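PDB 3CX3: lipoprotein from Streptococcus pneumoniae, which binds zinc and probably delivers it, as the extracellular solute-binding lipoprotein, to an ABC transporter for uptake into the cell. Local coordinates for residues F46-Y57 with S71-N79; H120-A128 with P257-Y268. One frame throughout, in Å; residues are numbered along the deposited sequence.

How the interactions relate
Interactions 1 and 2 differ in depth and in chemistry. Interaction 1 is a surface contact about 20 Å from the centre of the chain, within one four-stranded parallel sheet domain; it joins helix 50-58 and the residues just before it to the loop between strands 61-64 and 86-89, mainly by aromatic and aliphatic packing, with one hydrogen bond. Interaction 2, about 6 Å from that centre, is buried and brings together segments far apart in sequence through hydrogen bonds, a shared zinc ion and some apolar packing. No element is common to both: the centres of interactions 1 and 2 are about 23 Å apart, and the nearest atoms of interactions 1 and 2 about 9 Å apart.

Interaction 1: residues F46-Y57 with S71-N79; sequences FEPSANDIAAIY and SWAGSLDPN
Pro48 lies over one face of the Trp72 indole, its CG 3.5 Å from the centroid of the five-membered ring and 9° off the ring normal, a CH-pi contact with almost no slip. The neighbouring Pro48 CD reaches the ring fusion, 3.4 Å from Trp72 CD2. Phe46 meets the six-membered ring differently: it turns its edge toward the indole in an offset edge-to-face pair, planes at 66°, and Phe46 CD2 touches Trp72 CH2 at 3.6 Å. With CG between the backbone N and the carbonyl carbon (chi1 84°), the indole is placed against both neighbours.

Further along, Leu76 has two conformers. In one of them CD2 packs on Ile56 CG2 at 3.8 Å, the side chains crossing at about a right angle, while CD1 makes a looser contact with Ile53 CD1. Tyr57 adds the polar element: the backbone N of Asp77 donates to Tyr57 OH at the ring edge and in its plane, though the modelled 2.5 Å is shorter than expected and its exact value doubtful. The OH end of Tyr57 lies by Leu76 C and Asp77 N, while Tyr57 CE1 rests 3.5 Å from Pro78 N.

Behind this first shell, Ser49 and Asp52 form a capping box that sets the start of the helix: Asp52 N donates to Ser49 OG at 3.1 Å, and a weak bond returns from Ser49 N to Asp52 OD1. Ile56 and Leu76 also both touch Phe62 on strand 61-64, and Tyr57 O accepts from Ser83 and Lys84. The contact thus binds the helix leading into strand 61-64 to the loop leaving it, on the outside of a parallel alpha/beta domain of a zinc-binding lipoprotein, probably of the ABC-transporter solute-binding type.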
loop_
_atom_site.group_PDB
_atom_site.type_symbol
_atom_site.label_atom_id
_atom_site.label_comp_id
_atom_site.label_asym_id
_atom_site.label_seq_id
_atom_site.Cartn_x
_atom_site.Cartn_y
_atom_site.Cartn_z
ATOM N N PHE A 46 8.005 -0.490 11.472
ATOM C CA PHE A 46 7.148 -0.703 12.633
ATOM C C PHE A 46 7.338 -2.087 13.243
ATOM O O PHE A 46 7.415 -3.085 12.528
ATOM C CB PHE A 46 5.680 -0.515 12.231
ATOM C CG PHE A 46 4.699 -0.830 13.330
ATOM C CD1 PHE A 46 4.357 0.142 14.285
ATOM C CD2 PHE A 46 4.112 -2.092 13.421
ATOM C CE1 PHE A 46 3.442 -0.157 15.311
ATOM C CE2 PHE A 46 3.201 -2.390 14.444
ATOM C CZ PHE A 46 2.872 -1.420 15.390
ATOM N N GLU A 47 7.404 -2.156 14.565
ATOM C CA GLU A 47 7.478 -3.454 15.236
ATOM C C GLU A 47 6.465 -3.426 16.363
ATOM O O GLU A 47 6.521 -2.534 17.209
ATOM C CB GLU A 47 8.881 -3.748 15.784
ATOM C CG GLU A 47 10.024 -3.636 14.773
ATOM C CD GLU A 47 10.184 -4.870 13.881
ATOM O OE1 GLU A 47 9.409 -5.835 14.017
ATOM O OE2 GLU A 47 11.101 -4.875 13.028
ATOM N N PRO A 48 5.531 -4.395 16.373
ATOM C CA PRO A 48 4.421 -4.410 17.337
ATOM C C PRO A 48 4.881 -4.514 18.794
ATOM O O PRO A 48 5.697 -5.376 19.127
ATOM C CB PRO A 48 3.641 -5.666 16.941
ATOM C CG PRO A 48 4.657 -6.527 16.239
ATOM C CD PRO A 48 5.484 -5.563 15.475
ATOM N N SER A 49 4.357 -3.623 19.636
ATOM C CA SER A 49 4.512 -3.700 21.093
ATOM C C SER A 49 3.974 -5.019 21.664
ATOM O O SER A 49 3.249 -5.746 20.983
ATOM C CB SER A 49 3.764 -2.539 21.749
ATOM O OG SER A 49 2.368 -2.780 21.771
ATOM N N ALA A 50 4.314 -5.323 22.917
ATOM C CA ALA A 50 3.730 -6.480 23.616
ATOM C C ALA A 50 2.202 -6.409 23.632
ATOM O O ALA A 50 1.515 -7.433 23.692
ATOM C CB ALA A 50 4.265 -6.561 25.027
ATOM N N ASN A 51 1.691 -5.182 23.568
ATOM C CA ASN A 51 0.263 -4.876 23.643
ATOM C C ASN A 51 -0.463 -5.282 22.366
ATOM O O ASN A 51 -1.511 -5.924 22.419
ATOM C CB ASN A 51 0.103 -3.368 23.844
ATOM C CG ASN A 51 -0.817 -3.018 24.976
ATOM O OD1 ASN A 51 -0.568 -3.370 26.136
ATOM N ND2 ASN A 51 -1.882 -2.288 24.656
ATOM N N ASP A 52 0.120 -4.892 21.229
ATOM C CA ASP A 52 -0.402 -5.180 19.898
ATOM C C ASP A 52 -0.357 -6.669 19.633
ATOM O O ASP A 52 -1.294 -7.243 19.067
ATOM C CB ASP A 52 0.435 -4.449 18.838
ATOM C CG ASP A 52 0.312 -2.931 18.926
ATOM O OD1 ASP A 52 1.367 -2.260 18.994
ATOM O OD2 ASP A 52 -0.832 -2.408 18.917
ATOM N N ILE A 53 0.751 -7.283 20.036
ATOM C CA ILE A 53 0.908 -8.727 19.985
ATOM C C ILE A 53 -0.233 -9.407 20.737
ATOM O O ILE A 53 -0.866 -10.310 20.206
ATOM C CB ILE A 53 2.269 -9.173 20.588
ATOM C CG1 ILE A 53 3.451 -8.577 19.808
ATOM C CG2 ILE A 53 2.366 -10.700 20.656
ATOM C CD1 ILE A 53 3.673 -9.181 18.419
ATOM N N ALA A 54 -0.486 -8.970 21.967
ATOM C CA ALA A 54 -1.542 -9.555 22.783
ATOM C C ALA A 54 -2.930 -9.250 22.205
ATOM O O ALA A 54 -3.825 -10.098 22.262
ATOM C CB ALA A 54 -1.433 -9.090 24.219
ATOM N N ALA A 55 -3.091 -8.048 21.646
ATOM C CA ALA A 55 -4.301 -7.659 20.932
ATOM C C ALA A 55 -4.547 -8.512 19.683
ATOM O O ALA A 55 -5.703 -8.751 19.333
ATOM C CB ALA A 55 -4.252 -6.187 20.566
ATOM N N ILE A 56 -3.473 -8.940 19.006
ATOM C CA ILE A 56 -3.590 -9.893 17.892
ATOM C C ILE A 56 -4.087 -11.230 18.424
ATOM O O ILE A 56 -5.146 -11.707 18.018
ATOM C CB ILE A 56 -2.263 -10.111 17.135
ATOM C CG1 ILE A 56 -1.945 -8.928 16.236
ATOM C CG2 ILE A 56 -2.332 -11.358 16.262
ATOM C CD1 ILE A 56 -0.474 -8.806 15.926
ATOM N N TYR A 57 -3.326 -11.813 19.349
ATOM C CA TYR A 57 -3.692 -13.083 19.958
ATOM C C TYR A 57 -5.093 -13.064 20.564
ATOM O O TYR A 57 -5.713 -14.097 20.710
ATOM C CB TYR A 57 -2.635 -13.517 20.997
ATOM C CG TYR A 57 -1.315 -13.976 20.401
ATOM C CD1 TYR A 57 -1.274 -14.860 19.320
ATOM C CD2 TYR A 57 -0.105 -13.538 20.931
ATOM C CE1 TYR A 57 -0.069 -15.277 18.771
ATOM C CE2 TYR A 57 1.136 -13.968 20.385
ATOM C CZ TYR A 57 1.147 -14.834 19.309
ATOM O OH TYR A 57 2.358 -15.249 18.766
ATOM N N SER A 71 7.222 -8.341 8.553
ATOM C CA SER A 71 8.160 -9.439 8.873
ATOM C C SER A 71 7.868 -10.181 10.180
ATOM O O SER A 71 8.089 -11.391 10.247
ATOM C CB SER A 71 9.596 -8.918 8.930
ATOM O OG SER A 71 10.101 -8.674 7.637
ATOM N N TRP A 72 7.443 -9.468 11.229
ATOM C CA TRP A 72 6.803 -10.141 12.361
ATOM C C TRP A 72 5.478 -10.566 11.746
ATOM O O TRP A 72 4.910 -9.808 10.971
ATOM C CB TRP A 72 6.513 -9.167 13.503
ATOM C CG TRP A 72 5.206 -8.455 13.267
ATOM C CD1 TRP A 72 3.943 -8.871 13.641
ATOM C CD2 TRP A 72 5.028 -7.256 12.525
ATOM N NE1 TRP A 72 2.998 -7.975 13.196
ATOM C CE2 TRP A 72 3.637 -6.978 12.505
ATOM C CE3 TRP A 72 5.910 -6.376 11.893
ATOM C CZ2 TRP A 72 3.118 -5.863 11.883
ATOM C CZ3 TRP A 72 5.398 -5.277 11.270
ATOM C CH2 TRP A 72 4.010 -5.023 11.270
ATOM N N ALA A 73 4.961 -11.743 12.059
ATOM C CA ALA A 73 3.649 -12.148 11.515
ATOM C C ALA A 73 3.769 -13.594 11.198
ATOM O O ALA A 73 2.929 -14.404 11.594
ATOM C CB ALA A 73 3.277 -11.363 10.249
ATOM N N GLY A 74 4.801 -13.898 10.416
ATOM C CA GLY A 74 5.434 -15.184 10.482
ATOM C C GLY A 74 6.101 -15.037 11.828
ATOM O O GLY A 74 6.624 -13.964 12.159
ATOM N N SER A 75 6.038 -16.085 12.634
ATOM C CA SER A 75 6.604 -16.035 13.970
ATOM C C SER A 75 5.614 -15.616 15.059
ATOM O O SER A 75 5.908 -15.773 16.248
ATOM C CB SER A 75 7.883 -15.199 13.993
ATOM O OG SER A 75 8.947 -15.964 13.439
ATOM N N LEU A 76 4.464 -15.079 14.655
ATOM C CA LEU A 76 3.299 -15.049 15.527
ATOM C C LEU A 76 2.923 -16.505 15.741
ATOM O O LEU A 76 2.798 -17.259 14.775
ATOM C CB LEU A 76 2.139 -14.300 14.870
ATOM C CG LEU A 76 1.710 -12.903 15.327
ATOM C CD1 LEU A 76 2.878 -11.960 15.580
ATOM C CD2 LEU A 76 0.766 -12.317 14.294
ATOM N N ASP A 77 2.772 -16.913 16.997
ATOM C CA ASP A 77 2.524 -18.323 17.303
ATOM C C ASP A 77 1.285 -18.506 18.171
ATOM O O ASP A 77 1.393 -18.644 19.387
ATOM C CB ASP A 77 3.762 -18.977 17.928
ATOM C CG ASP A 77 3.819 -20.485 17.694
ATOM O OD1 ASP A 77 2.899 -21.055 17.051
ATOM O OD2 ASP A 77 4.800 -21.110 18.164
ATOM N N PRO A 78 0.097 -18.513 17.535
ATOM C CA PRO A 78 -1.165 -18.586 18.261
ATOM C C PRO A 78 -1.305 -19.909 18.999
ATOM O O PRO A 78 -1.834 -19.949 20.110
ATOM C CB PRO A 78 -2.219 -18.469 17.150
ATOM C CG PRO A 78 -1.496 -17.891 15.982
ATOM C CD PRO A 78 -0.126 -18.451 16.078
ATOM N N ASN A 79 -0.810 -20.975 18.380
ATOM C CA ASN A 79 -0.943 -22.319 18.915
ATOM C C ASN A 79 0.331 -22.665 19.668
ATOM O O ASN A 79 1.189 -23.397 19.177
ATOM C CB ASN A 79 -1.252 -23.301 17.779
ATOM C CG ASN A 79 -2.475 -22.874 16.952
ATOM O OD1 ASN A 79 -2.377 -22.642 15.736
ATOM N ND2 ASN A 79 -3.631 -22.756 17.618
#

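Interaction 2: residues H120-A128 with P257-Y268; sequences HTWLDPEKA and PLESDPQNDKTY. With ZN (zinc ion), chain E.
With CG anti to the carbonyl carbon in both residues, His120 (chi1 -84°) and Glu259 (chi1 -77°) direct their side chains to one zinc ion, the glutamate chain staying extended beyond CG. His120 NE2 binds the metal at 2.0 Å and Glu259 OE2 at 2.1 Å; ring and carboxylate planes stand 41° apart. His44 and His184 complete the site, while Asp118 accepts a hydrogen bond from His120 ND1 and so helps fix the rotation of the imidazole. This three-histidine, one-glutamate site lies in the cleft between two parallel-sheet domains, as expected for a zinc-uptake solute-binding protein.

Next to the metal, Trp122 ties the two segments together. Its NE1 donates to Pro257 O at 2.8 Å, nearly straight, with the acceptor close to the indole plane, and Trp122 CZ2 lies 3.8 Å from Glu259 CG, flanking the metal ligand. From the far end of the loop, Tyr268 OH donates to Trp122 O at 2.7 Å from well above the carbonyl plane. Leu123 CD2 packs on Leu258 CD1 at 3.8 Å, and Ala128 CB, on helix 125-142, meets Tyr268 CE2 at 4.0 Å.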
loop_
_atom_site.group_PDB
_atom_site.type_symbol
_atom_site.label_atom_id
_atom_site.label_comp_id
_atom_site.label_asym_id
_atom_site.label_seq_id
_atom_site.Cartn_x
_atom_site.Cartn_y
_atom_site.Cartn_z
ATOM N N HIS A 120 4.824 -3.420 -2.893
ATOM C CA HIS A 120 3.970 -2.214 -2.996
ATOM C C HIS A 120 2.857 -2.355 -4.006
ATOM O O HIS A 120 2.350 -1.388 -4.593
ATOM C CB HIS A 120 4.800 -1.021 -3.373
ATOM C CG HIS A 120 5.471 -0.362 -2.226
ATOM N ND1 HIS A 120 6.813 -0.539 -1.961
ATOM C CD2 HIS A 120 5.008 0.531 -1.303
ATOM C CE1 HIS A 120 7.146 0.210 -0.915
ATOM N NE2 HIS A 120 6.068 0.865 -0.493
ATOM N N THR A 121 2.478 -3.596 -4.163
ATOM C CA THR A 121 1.363 -4.020 -4.950
ATOM C C THR A 121 0.137 -3.091 -4.891
ATOM O O THR A 121 -0.256 -2.527 -5.907
ATOM C CB THR A 121 1.110 -5.446 -4.525
ATOM O OG1 THR A 121 1.629 -6.337 -5.534
ATOM C CG2 THR A 121 -0.318 -5.691 -4.190
ATOM N N TRP A 122 -0.409 -2.877 -3.694
ATOM C CA TRP A 122 -1.730 -2.308 -3.519
ATOM C C TRP A 122 -2.050 -1.079 -4.373
ATOM O O TRP A 122 -3.220 -0.730 -4.527
ATOM C CB TRP A 122 -1.976 -2.024 -2.032
ATOM C CG TRP A 122 -1.027 -1.038 -1.395
ATOM C CD1 TRP A 122 -1.201 0.294 -1.302
ATOM C CD2 TRP A 122 0.221 -1.328 -0.730
ATOM N NE1 TRP A 122 -0.143 0.881 -0.640
ATOM C CE2 TRP A 122 0.742 -0.093 -0.267
ATOM C CE3 TRP A 122 0.944 -2.507 -0.482
ATOM C CZ2 TRP A 122 1.960 0.004 0.433
ATOM C CZ3 TRP A 122 2.163 -2.419 0.214
ATOM C CH2 TRP A 122 2.654 -1.168 0.666
ATOM N N LEU A 123 -1.011 -0.464 -4.945
ATOM C CA LEU A 123 -1.086 0.796 -5.706
ATOM C C LEU A 123 -1.371 0.579 -7.169
ATOM O O LEU A 123 -1.556 1.519 -7.942
ATOM C CB LEU A 123 0.227 1.561 -5.578
ATOM C CG LEU A 123 0.443 2.241 -4.220
ATOM C CD1 LEU A 123 1.820 2.915 -4.197
ATOM C CD2 LEU A 123 -0.700 3.242 -3.871
ATOM N N ASP A 124 -1.388 -0.679 -7.566
ATOM C CA ASP A 124 -1.721 -1.006 -8.921
ATOM C C ASP A 124 -3.144 -1.466 -8.837
ATOM O O ASP A 124 -3.425 -2.458 -8.168
ATOM C CB ASP A 124 -0.818 -2.116 -9.417
ATOM C CG ASP A 124 -1.239 -2.649 -10.734
ATOM O OD1 ASP A 124 -2.371 -2.361 -11.165
ATOM O OD2 ASP A 124 -0.430 -3.374 -11.346
ATOM N N PRO A 125 -4.057 -0.746 -9.503
ATOM C CA PRO A 125 -5.492 -1.025 -9.390
ATOM C C PRO A 125 -5.854 -2.517 -9.559
ATOM O O PRO A 125 -6.549 -3.070 -8.708
ATOM C CB PRO A 125 -6.090 -0.155 -10.500
ATOM C CG PRO A 125 -5.159 1.011 -10.582
ATOM C CD PRO A 125 -3.793 0.379 -10.419
ATOM N N GLU A 126 -5.362 -3.163 -10.611
ATOM C CA GLU A 126 -5.512 -4.620 -10.777
ATOM C C GLU A 126 -5.121 -5.462 -9.559
ATOM O O GLU A 126 -5.822 -6.422 -9.206
ATOM C CB GLU A 126 -4.676 -5.115 -11.957
ATOM C CG GLU A 126 -5.333 -4.986 -13.311
ATOM C CD GLU A 126 -5.136 -6.229 -14.146
ATOM O OE1 GLU A 126 -5.405 -7.340 -13.626
ATOM O OE2 GLU A 126 -4.715 -6.091 -15.317
ATOM N N LYS A 127 -3.988 -5.099 -8.947
ATOM C CA LYS A 127 -3.384 -5.872 -7.875
ATOM C C LYS A 127 -4.040 -5.590 -6.543
ATOM O O LYS A 127 -4.058 -6.457 -5.661
ATOM C CB LYS A 127 -1.877 -5.652 -7.809
ATOM C CG LYS A 127 -1.151 -6.222 -9.043
ATOM C CD LYS A 127 0.344 -6.039 -8.949
ATOM C CE LYS A 127 1.058 -6.506 -10.195
ATOM N NZ LYS A 127 1.078 -7.993 -10.289
ATOM N N ALA A 128 -4.584 -4.394 -6.370
ATOM C CA ALA A 128 -5.424 -4.195 -5.223
ATOM C C ALA A 128 -6.566 -5.202 -5.416
ATOM O O ALA A 128 -6.857 -5.996 -4.527
ATOM C CB ALA A 128 -5.926 -2.771 -5.159
ATOM N N PRO A 257 1.272 7.106 -0.915
ATOM C CA PRO A 257 1.476 5.686 -1.179
ATOM C C PRO A 257 0.507 4.829 -0.336
ATOM O O PRO A 257 0.597 3.579 -0.360
ATOM C CB PRO A 257 2.925 5.463 -0.758
ATOM C CG PRO A 257 3.226 6.472 0.292
ATOM C CD PRO A 257 2.214 7.628 0.107
ATOM N N LEU A 258 -0.401 5.507 0.380
ATOM C CA LEU A 258 -1.450 4.905 1.212
ATOM C C LEU A 258 -0.983 4.025 2.369
ATOM O O LEU A 258 -1.716 3.189 2.871
ATOM C CB LEU A 258 -2.501 4.189 0.364
ATOM C CG LEU A 258 -3.036 4.955 -0.847
ATOM C CD1 LEU A 258 -3.792 4.005 -1.788
ATOM C CD2 LEU A 258 -3.903 6.155 -0.483
ATOM N N GLU A 259 0.237 4.254 2.815
ATOM C CA GLU A 259 0.789 3.534 3.943
ATOM C C GLU A 259 0.224 4.015 5.282
ATOM O O GLU A 259 -0.025 3.207 6.182
ATOM C CB GLU A 259 2.305 3.627 3.899
ATOM C CG GLU A 259 2.936 2.703 2.870
ATOM C CD GLU A 259 4.323 3.137 2.516
ATOM O OE1 GLU A 259 5.014 3.672 3.403
ATOM O OE2 GLU A 259 4.715 2.975 1.343
ATOM N N SER A 260 0.051 5.331 5.411
ATOM C CA SER A 260 -0.800 5.912 6.446
ATOM C C SER A 260 -2.207 6.002 5.873
ATOM O O SER A 260 -2.418 5.849 4.660
ATOM C CB SER A 260 -0.326 7.321 6.802
ATOM O OG SER A 260 1.022 7.319 7.246
ATOM N N ASP A 261 -3.178 6.242 6.740
ATOM C CA ASP A 261 -4.516 6.551 6.269
ATOM C C ASP A 261 -4.766 8.043 6.376
ATOM O O ASP A 261 -4.417 8.656 7.385
ATOM C CB ASP A 261 -5.587 5.746 6.997
ATOM C CG ASP A 261 -5.483 5.853 8.486
ATOM O OD1 ASP A 261 -4.404 5.526 9.035
ATOM O OD2 ASP A 261 -6.495 6.248 9.109
ATOM N N PRO A 262 -5.350 8.634 5.316
ATOM C CA PRO A 262 -5.581 10.082 5.197
ATOM C C PRO A 262 -6.788 10.550 6.011
ATOM O O PRO A 262 -7.249 11.690 5.860
ATOM C CB PRO A 262 -5.876 10.255 3.696
ATOM C CG PRO A 262 -5.570 8.895 3.046
ATOM C CD PRO A 262 -5.809 7.911 4.116
ATOM N N GLN A 263 -7.215 9.700 6.938
ATOM C CA GLN A 263 -8.630 9.361 7.061
ATOM C C GLN A 263 -9.603 9.914 6.015
ATOM O O GLN A 263 -9.882 9.203 5.036
ATOM C CB GLN A 263 -9.174 9.323 8.486
ATOM C CG GLN A 263 -9.271 7.865 8.991
ATOM C CD GLN A 263 -9.361 6.791 7.852
ATOM O OE1 GLN A 263 -10.141 6.915 6.905
ATOM N NE2 GLN A 263 -8.566 5.735 7.975
ATOM N N ASN A 264 -10.088 11.146 6.185
ATOM C CA ASN A 264 -11.210 11.638 5.382
ATOM C C ASN A 264 -12.366 10.619 5.419
ATOM O O ASN A 264 -12.426 9.788 6.327
ATOM C CB ASN A 264 -10.774 12.001 3.940
ATOM C CG ASN A 264 -10.245 10.794 3.133
ATOM O OD1 ASN A 264 -10.871 9.728 3.082
ATOM N ND2 ASN A 264 -9.093 10.974 2.494
ATOM N N ASP A 265 -13.277 10.680 4.455
ATOM C CA ASP A 265 -14.318 9.662 4.333
ATOM C C ASP A 265 -13.920 8.615 3.297
ATOM O O ASP A 265 -14.114 7.413 3.511
ATOM C CB ASP A 265 -15.661 10.292 3.946
ATOM C CG ASP A 265 -16.225 11.199 5.036
ATOM O OD1 ASP A 265 -15.776 12.369 5.137
ATOM O OD2 ASP A 265 -17.127 10.738 5.783
ATOM N N LYS A 266 -13.328 9.099 2.205
ATOM C CA LYS A 266 -13.088 8.357 0.958
ATOM C C LYS A 266 -12.833 6.854 1.092
ATOM O O LYS A 266 -12.255 6.388 2.072
ATOM C CB LYS A 266 -11.950 9.011 0.159
ATOM C CG LYS A 266 -12.004 10.540 0.095
ATOM C CD LYS A 266 -10.708 11.112 -0.453
ATOM C CE LYS A 266 -10.877 11.714 -1.846
ATOM N NZ LYS A 266 -11.550 10.807 -2.815
ATOM N N THR A 267 -13.275 6.120 0.071
ATOM C CA THR A 267 -13.119 4.673 -0.048
ATOM C C THR A 267 -11.620 4.378 -0.214
ATOM O O THR A 267 -10.817 5.300 -0.132
ATOM C CB THR A 267 -13.977 4.171 -1.264
ATOM O OG1 THR A 267 -14.761 3.034 -0.893
ATOM C CG2 THR A 267 -13.137 3.808 -2.444
ATOM N N TYR A 268 -11.217 3.125 -0.421
ATOM C CA TYR A 268 -9.805 2.871 -0.750
ATOM C C TYR A 268 -9.522 3.324 -2.175
ATOM O O TYR A 268 -8.633 4.149 -2.410
ATOM C CB TYR A 268 -9.407 1.404 -0.579
ATOM C CG TYR A 268 -7.989 1.153 -1.031
ATOM C CD1 TYR A 268 -6.915 1.544 -0.246
ATOM C CD2 TYR A 268 -7.721 0.553 -2.252
ATOM C CE1 TYR A 268 -5.614 1.346 -0.661
ATOM C CE2 TYR A 268 -6.409 0.341 -2.671
ATOM C CZ TYR A 268 -5.366 0.742 -1.864
ATOM O OH TYR A 268 -4.073 0.557 -2.264
HETATM ZN ZN ZN E . 6.492 1.909 1.206
#